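Local coordinates for protein terminal oxygenase component of carbazole 1,9a-dioxygenase (Nocardioides aromaticivorans, PDB 3GCF) that probably inserts molecular oxygen into carbazole as the terminal oxygenase of a Rieske nonheme iron dioxygenase, taking electrons through its [2Fe-2S] cluster to a mononuclear iron, at residues D313-T316 / F317-E320; E350-G353 / W354-E357; E43-E46 / G47-V50. One frame throughout, in Å; residues are numbered along the deposited sequence.

Contact 1: D313-T316 / F317-E320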
loop_
_atom_site.group_PDB
_atom_site.type_symbol
_atom_site.label_atom_id
_atom_site.label_comp_id
_atom_site.label_asym_id
_atom_site.label_seq_id
_atom_site.Cartn_x
_atom_site.Cartn_y
_atom_site.Cartn_z
ATOM N N ASP A 313 23.712 41.925 -11.597
ATOM C CA ASP A 313 24.292 40.716 -11.021
ATOM C C ASP A 313 23.171 39.714 -10.734
ATOM O O ASP A 313 23.347 38.507 -10.911
ATOM C CB ASP A 313 25.045 41.015 -9.719
ATOM C CG ASP A 313 26.348 41.762 -9.946
ATOM O OD1 ASP A 313 26.951 41.602 -11.025
ATOM O OD2 ASP A 313 26.780 42.495 -9.033
ATOM N N VAL A 314 22.024 40.222 -10.288
ATOM C CA VAL A 314 20.875 39.370 -9.996
ATOM C C VAL A 314 20.475 38.635 -11.269
ATOM O O VAL A 314 20.266 37.421 -11.253
ATOM C CB VAL A 314 19.659 40.196 -9.496
ATOM C CG1 VAL A 314 18.435 39.299 -9.351
ATOM C CG2 VAL A 314 19.982 40.847 -8.163
ATOM N N LYS A 315 20.377 39.375 -12.370
ATOM C CA LYS A 315 20.001 38.791 -13.653
ATOM C C LYS A 315 20.995 37.745 -14.127
ATOM O O LYS A 315 20.604 36.699 -14.636
ATOM C CB LYS A 315 19.852 39.883 -14.717
ATOM C CG LYS A 315 18.415 40.317 -14.922
ATOM C CD LYS A 315 17.748 40.610 -13.582
ATOM C CE LYS A 315 16.236 40.494 -13.673
ATOM N NZ LYS A 315 15.617 40.543 -12.316
ATOM N N THR A 316 22.280 38.029 -13.957
ATOM C CA THR A 316 23.321 37.101 -14.368
ATOM C C THR A 316 23.213 35.815 -13.550
ATOM O O THR A 316 23.384 34.724 -14.086
ATOM C CB THR A 316 24.716 37.730 -14.185
ATOM O OG1 THR A 316 24.829 38.871 -15.044
ATOM C CG2 THR A 316 25.819 36.734 -14.527
ATOM N N PHE A 317 22.921 35.948 -12.258
ATOM C CA PHE A 317 22.774 34.786 -11.384
ATOM C C PHE A 317 21.558 33.962 -11.809
ATOM O O PHE A 317 21.647 32.746 -11.981
ATOM C CB PHE A 317 22.629 35.236 -9.926
ATOM C CG PHE A 317 22.452 34.099 -8.945
ATOM C CD1 PHE A 317 23.129 32.893 -9.115
ATOM C CD2 PHE A 317 21.626 34.252 -7.832
ATOM C CE1 PHE A 317 22.984 31.853 -8.189
ATOM C CE2 PHE A 317 21.473 33.230 -6.904
ATOM C CZ PHE A 317 22.155 32.023 -7.080
ATOM N N GLU A 318 20.423 34.627 -11.991
ATOM C CA GLU A 318 19.212 33.931 -12.400
ATOM C C GLU A 318 19.434 33.166 -13.702
ATOM O O GLU A 318 18.940 32.052 -13.859
ATOM C CB GLU A 318 18.056 34.919 -12.555
ATOM C CG GLU A 318 17.813 35.747 -11.311
ATOM C CD GLU A 318 16.664 36.723 -11.460
ATOM O OE1 GLU A 318 16.588 37.398 -12.509
ATOM O OE2 GLU A 318 15.846 36.825 -10.519
ATOM N N VAL A 319 20.182 33.757 -14.631
ATOM C CA VAL A 319 20.462 33.094 -15.904
ATOM C C VAL A 319 21.348 31.859 -15.729
ATOM O O VAL A 319 21.051 30.803 -16.287
ATOM C CB VAL A 319 21.135 34.056 -16.917
ATOM C CG1 VAL A 319 21.612 33.277 -18.146
ATOM C CG2 VAL A 319 20.138 35.136 -17.344
ATOM N N GLU A 320 22.432 31.969 -14.963
ATOM C CA GLU A 320 23.282 30.797 -14.779
ATOM C C GLU A 320 22.608 29.728 -13.921
ATOM O O GLU A 320 22.922 28.545 -14.045
ATOM C CB GLU A 320 24.659 31.171 -14.210
ATOM C CG GLU A 320 24.671 32.254 -13.160
ATOM C CD GLU A 320 26.082 32.579 -12.685
ATOM O OE1 GLU A 320 26.986 32.728 -13.543
ATOM O OE2 GLU A 320 26.282 32.690 -11.455
#

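Contact 2: E350-G353 / W354-E357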
loop_
_atom_site.group_PDB
_atom_site.type_symbol
_atom_site.label_atom_id
_atom_site.label_comp_id
_atom_site.label_asym_id
_atom_site.label_seq_id
_atom_site.Cartn_x
_atom_site.Cartn_y
_atom_site.Cartn_z
ATOM N N GLU A 350 12.068 1.736 10.850
ATOM C CA GLU A 350 11.366 0.527 11.260
ATOM C C GLU A 350 12.174 -0.446 12.110
ATOM O O GLU A 350 11.602 -1.228 12.862
ATOM C CB GLU A 350 10.871 -0.224 10.022
ATOM C CG GLU A 350 10.028 0.599 9.072
ATOM C CD GLU A 350 9.766 -0.130 7.764
ATOM O OE1 GLU A 350 10.747 -0.534 7.097
ATOM O OE2 GLU A 350 8.581 -0.301 7.399
ATOM N N ARG A 351 13.496 -0.421 11.991
ATOM C CA ARG A 351 14.299 -1.364 12.752
ATOM C C ARG A 351 15.152 -0.791 13.865
ATOM O O ARG A 351 16.229 -1.301 14.162
ATOM C CB ARG A 351 15.151 -2.198 11.796
ATOM C CG ARG A 351 14.307 -3.141 10.956
ATOM C CD ARG A 351 15.145 -4.012 10.046
ATOM N NE ARG A 351 14.355 -5.087 9.444
ATOM C CZ ARG A 351 13.253 -4.901 8.718
ATOM N NH1 ARG A 351 12.793 -3.674 8.498
ATOM N NH2 ARG A 351 12.613 -5.943 8.202
ATOM N N ASP A 352 14.662 0.273 14.484
ATOM C CA ASP A 352 15.356 0.892 15.604
ATOM C C ASP A 352 16.839 1.167 15.336
ATOM O O ASP A 352 17.697 0.939 16.193
ATOM C CB ASP A 352 15.186 -0.006 16.832
ATOM C CG ASP A 352 15.657 0.648 18.102
ATOM O OD1 ASP A 352 15.519 1.886 18.225
ATOM O OD2 ASP A 352 16.155 -0.082 18.983
ATOM N N GLY A 353 17.131 1.667 14.142
ATOM C CA GLY A 353 18.504 1.964 13.791
ATOM C C GLY A 353 19.154 2.968 14.725
ATOM O O GLY A 353 20.375 2.976 14.862
ATOM N N TRP A 354 18.355 3.813 15.374
ATOM C CA TRP A 354 18.917 4.813 16.280
ATOM C C TRP A 354 19.724 4.175 17.397
ATOM O O TRP A 354 20.661 4.784 17.909
ATOM C CB TRP A 354 17.819 5.700 16.877
ATOM C CG TRP A 354 17.081 6.486 15.838
ATOM C CD1 TRP A 354 15.804 6.276 15.407
ATOM C CD2 TRP A 354 17.601 7.560 15.045
ATOM N NE1 TRP A 354 15.498 7.147 14.389
ATOM C CE2 TRP A 354 16.583 7.946 14.146
ATOM C CE3 TRP A 354 18.831 8.231 15.003
ATOM C CZ2 TRP A 354 16.755 8.975 13.213
ATOM C CZ3 TRP A 354 19.003 9.255 14.073
ATOM C CH2 TRP A 354 17.967 9.614 13.192
ATOM N N SER A 355 19.380 2.949 17.779
ATOM C CA SER A 355 20.138 2.294 18.837
ATOM C C SER A 355 21.056 1.188 18.325
ATOM O O SER A 355 21.873 0.669 19.079
ATOM C CB SER A 355 19.199 1.729 19.911
ATOM O OG SER A 355 18.425 0.660 19.408
ATOM N N LYS A 356 20.943 0.838 17.047
ATOM C CA LYS A 356 21.778 -0.220 16.482
ATOM C C LYS A 356 22.942 0.279 15.624
ATOM O O LYS A 356 23.894 -0.458 15.375
ATOM C CB LYS A 356 20.921 -1.177 15.654
ATOM C CG LYS A 356 19.844 -1.909 16.441
ATOM C CD LYS A 356 18.944 -2.684 15.489
ATOM C CE LYS A 356 17.811 -3.394 16.217
ATOM N NZ LYS A 356 16.858 -4.034 15.258
ATOM N N GLU A 357 22.858 1.523 15.167
ATOM C CA GLU A 357 23.911 2.110 14.345
ATOM C C GLU A 357 25.254 1.995 15.053
ATOM O O GLU A 357 25.316 1.938 16.279
ATOM C CB GLU A 357 23.620 3.595 14.092
ATOM C CG GLU A 357 23.465 4.397 15.385
ATOM C CD GLU A 357 23.359 5.899 15.166
ATOM O OE1 GLU A 357 22.982 6.325 14.050
ATOM O OE2 GLU A 357 23.640 6.653 16.125
#

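Contact 3: E43-E46 / G47-V50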
loop_
_atom_site.group_PDB
_atom_site.type_symbol
_atom_site.label_atom_id
_atom_site.label_comp_id
_atom_site.label_asym_id
_atom_site.label_seq_id
_atom_site.Cartn_x
_atom_site.Cartn_y
_atom_site.Cartn_z
ATOM N N GLU A 43 6.249 30.909 -6.472
ATOM C CA GLU A 43 5.306 29.832 -6.757
ATOM C C GLU A 43 3.891 30.370 -6.566
ATOM O O GLU A 43 2.915 29.738 -6.968
ATOM C CB GLU A 43 5.494 28.657 -5.793
ATOM C CG GLU A 43 6.752 27.837 -5.986
ATOM C CD GLU A 43 6.784 26.642 -5.047
ATOM O OE1 GLU A 43 5.858 25.813 -5.114
ATOM O OE2 GLU A 43 7.724 26.533 -4.236
ATOM N N LEU A 44 3.792 31.540 -5.944
ATOM C CA LEU A 44 2.498 32.141 -5.654
ATOM C C LEU A 44 2.215 33.475 -6.324
ATOM O O LEU A 44 2.793 34.501 -5.964
ATOM C CB LEU A 44 2.342 32.320 -4.146
ATOM C CG LEU A 44 2.251 31.085 -3.255
ATOM C CD1 LEU A 44 3.008 31.329 -1.956
ATOM C CD2 LEU A 44 0.788 30.769 -2.982
ATOM N N ALA A 45 1.320 33.456 -7.301
ATOM C CA ALA A 45 0.914 34.675 -7.977
ATOM C C ALA A 45 -0.367 35.088 -7.249
ATOM O O ALA A 45 -0.943 34.289 -6.507
ATOM C CB ALA A 45 0.629 34.396 -9.441
ATOM N N GLU A 46 -0.807 36.324 -7.448
ATOM C CA GLU A 46 -2.023 36.816 -6.800
ATOM C C GLU A 46 -3.197 35.873 -7.070
ATOM O O GLU A 46 -3.473 35.534 -8.217
ATOM C CB GLU A 46 -2.350 38.220 -7.324
ATOM C CG GLU A 46 -3.586 38.878 -6.715
ATOM C CD GLU A 46 -3.458 39.119 -5.221
ATOM O OE1 GLU A 46 -2.336 39.411 -4.755
ATOM O OE2 GLU A 46 -4.482 39.034 -4.513
ATOM N N GLY A 47 -3.876 35.443 -6.011
ATOM C CA GLY A 47 -5.018 34.559 -6.175
ATOM C C GLY A 47 -4.706 33.093 -6.439
ATOM O O GLY A 47 -5.615 32.272 -6.574
ATOM N N GLU A 48 -3.425 32.753 -6.509
ATOM C CA GLU A 48 -3.026 31.376 -6.762
ATOM C C GLU A 48 -2.936 30.586 -5.454
ATOM O O GLU A 48 -2.751 31.161 -4.384
ATOM C CB GLU A 48 -1.685 31.370 -7.510
ATOM C CG GLU A 48 -1.000 30.014 -7.610
ATOM C CD GLU A 48 0.124 30.000 -8.637
ATOM O OE1 GLU A 48 0.743 31.065 -8.864
ATOM O OE2 GLU A 48 0.393 28.920 -9.206
ATOM N N PHE A 49 -3.083 29.268 -5.542
ATOM C CA PHE A 49 -3.024 28.408 -4.361
ATOM C C PHE A 49 -1.913 27.366 -4.440
ATOM O O PHE A 49 -1.609 26.841 -5.511
ATOM C CB PHE A 49 -4.353 27.676 -4.174
ATOM C CG PHE A 49 -5.487 28.563 -3.770
ATOM C CD1 PHE A 49 -5.660 28.924 -2.443
ATOM C CD2 PHE A 49 -6.388 29.034 -4.717
ATOM C CE1 PHE A 49 -6.720 29.742 -2.059
ATOM C CE2 PHE A 49 -7.451 29.852 -4.346
ATOM C CZ PHE A 49 -7.619 30.206 -3.015
ATOM N N VAL A 50 -1.311 27.076 -3.293
ATOM C CA VAL A 50 -0.265 26.064 -3.208
ATOM C C VAL A 50 -0.485 25.317 -1.909
ATOM O O VAL A 50 -0.497 25.917 -0.833
ATOM C CB VAL A 50 1.149 26.670 -3.199
ATOM C CG1 VAL A 50 2.174 25.561 -2.980
ATOM C CG2 VAL A 50 1.422 27.385 -4.521
#

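Contact 1: D313-T316 / F317-E320
Phe317, Glu318, Val319 and Glu320 each give their backbone N-H to the carbonyl four residues earlier, the bond from Glu318 N to Val314 O being nearly straight at 170°, so residues 313-320 are continuous alpha helix. On this frame the side chains of Lys315 and Glu318 run alongside each other and point the same way. The lysine chain bends at its second torsion (chi2 49°) and brings NZ to 3.3 Å from Glu318 OE1. This is a salt bridge, but its hydrogen bond is weak, and the methylene CE of Lys315 lies just as near, 3.3 Å from the same OE1. The contact is thus as much with the methylene end of the lysine chain as with the ammonium group. The methyl CG1 of Val314 approaches the other carboxylate oxygen of Glu318, OE2, at 3.8 Å, and these two side chains cross at a slant. Farther along, Glu320 has CG wedged between its own backbone N and carbonyl carbon (chi1 39°), which leaves CG only 2.9 Å from Thr316 O, a tight fit against an oxygen already taken by Glu320 N. The carboxylate thus directed has its polar partners elsewhere: OE2 forms a salt bridge with Arg306 and accepts a hydrogen bond from Trp325. Thr316 OG1 is satisfied inside the helix, by Glu312 O, and Asp313 OD2 bonds to Glu309 N just ahead of it. Phe317, the buried residue of the set, meets Leu167, Leu304 and Arg306, while Val314 and Glu318 touch His165. Through these residues helix 311-331 packs against strands 164-173 and 298-307 at one end of the seven-stranded antiparallel sheet, consistent with the Bet v 1-like fold of the ring-hydroxylase catalytic domain.

Contact 2: E350-G353 / W354-E357
Lys356 is extended from CG onward, and with CG anti to its carbonyl carbon (chi1 -62°) the chain reaches back to Arg351; at Asp352, CG anti to the backbone N (chi1 -170°) sends the carboxylate to Ser355. The lysine NZ donates to Arg351 O at 3.0 Å, approaching from above the carbonyl plane. On the way its CD passes 3.3 Å from the same Arg351 O, so the aliphatic chain lies against the backbone it bonds to. Asp352 OD2 and Ser355 OG are modelled 2.4 Å apart, with the hydroxyl as donor; so short a distance makes the exact geometry doubtful. Backbone bonds close the turn more firmly: Ser355 N reaches Asp352 O at 3.1 Å, and Glu357 N reaches Gly353 O at 2.9 Å. Lys356 N adds weak bonds to both carbonyls. The three-residue and four-residue spans together describe a short, loosely bonded helical turn. Trp354 turns inward to meet the ring of Tyr348 and side chains of helix 177-184, while Glu357 pairs with Arg370 and Tyr348. The chain leaves helical geometry at Arg351 and takes a left-handed conformation at Asp352 (phi 49°) before the next turn; the arrangement is a short helix-helix connection through a left-handed residue, between helix 335-350, which carries the iron ligand Asp337, and the single turn 353-356.

Contact 3: E43-E46 / G47-V50
Glu48 presents its carboxylate to the backbone of Glu43-Ala45: the carbonyl oxygen of Glu43 lies over one face, 3.3 Å from Glu48 CD, and Ala45 N comes to the anti side of OE1. Glu43 O and OE1 are two acceptors in near contact without a bond; what holds OE1 is the N-H of Ala45, which bonds to Glu48 OE1 at 2.9 Å, 20° out of the carboxylate plane. Beside it, Ala45 CB comes within 3.4 Å of the same OE1. With CG anti to the backbone N (chi1 169°) and an extended chain beyond, the glutamate folds back over the turn. That turn is a type II beta turn from Ala45 to Glu48, closed by Glu48 N to Ala45 O at 2.9 Å, with Gly47 at the positive phi (78°) that favours glycine; it leads into edge strand 49-54 of the six-stranded antiparallel sheet of the Rieske region. If an alanine stood at Glu48, the Ala45 amide would probably lose its carboxylate acceptor and the turn one of its two cross-bonds. The side chains of Leu44 and Val50 meet at a slant, CD2 of Leu44 lying 3.8 Å from CG2 of Val50. Glu46 directs its carboxylate to the amides of Lys65 and Gly66, and Glu43 OE1 forms a salt bridge with Arg170.

All three contacts are local, each within one continuous run of eight residues, and they follow one another along the chain in the order contact 3, contact 1, contact 2. Contact 3 belongs to the Rieske domain, whereas contacts 1 and 2 both belong to the ring-hydroxylase catalytic part yet lie on opposite sides of the chain's centre, 45 Å apart between centres. Contacts 1 and 3 come closest, about 12 Å between nearest atoms, without touching. Contact 2 is remote from contact 3, about 26 Å between nearest atoms. Each lies away from the iron site of His189, His193 and Asp337 and from the [2Fe-2S] cluster held by Cys75, His77, Cys96 and His99.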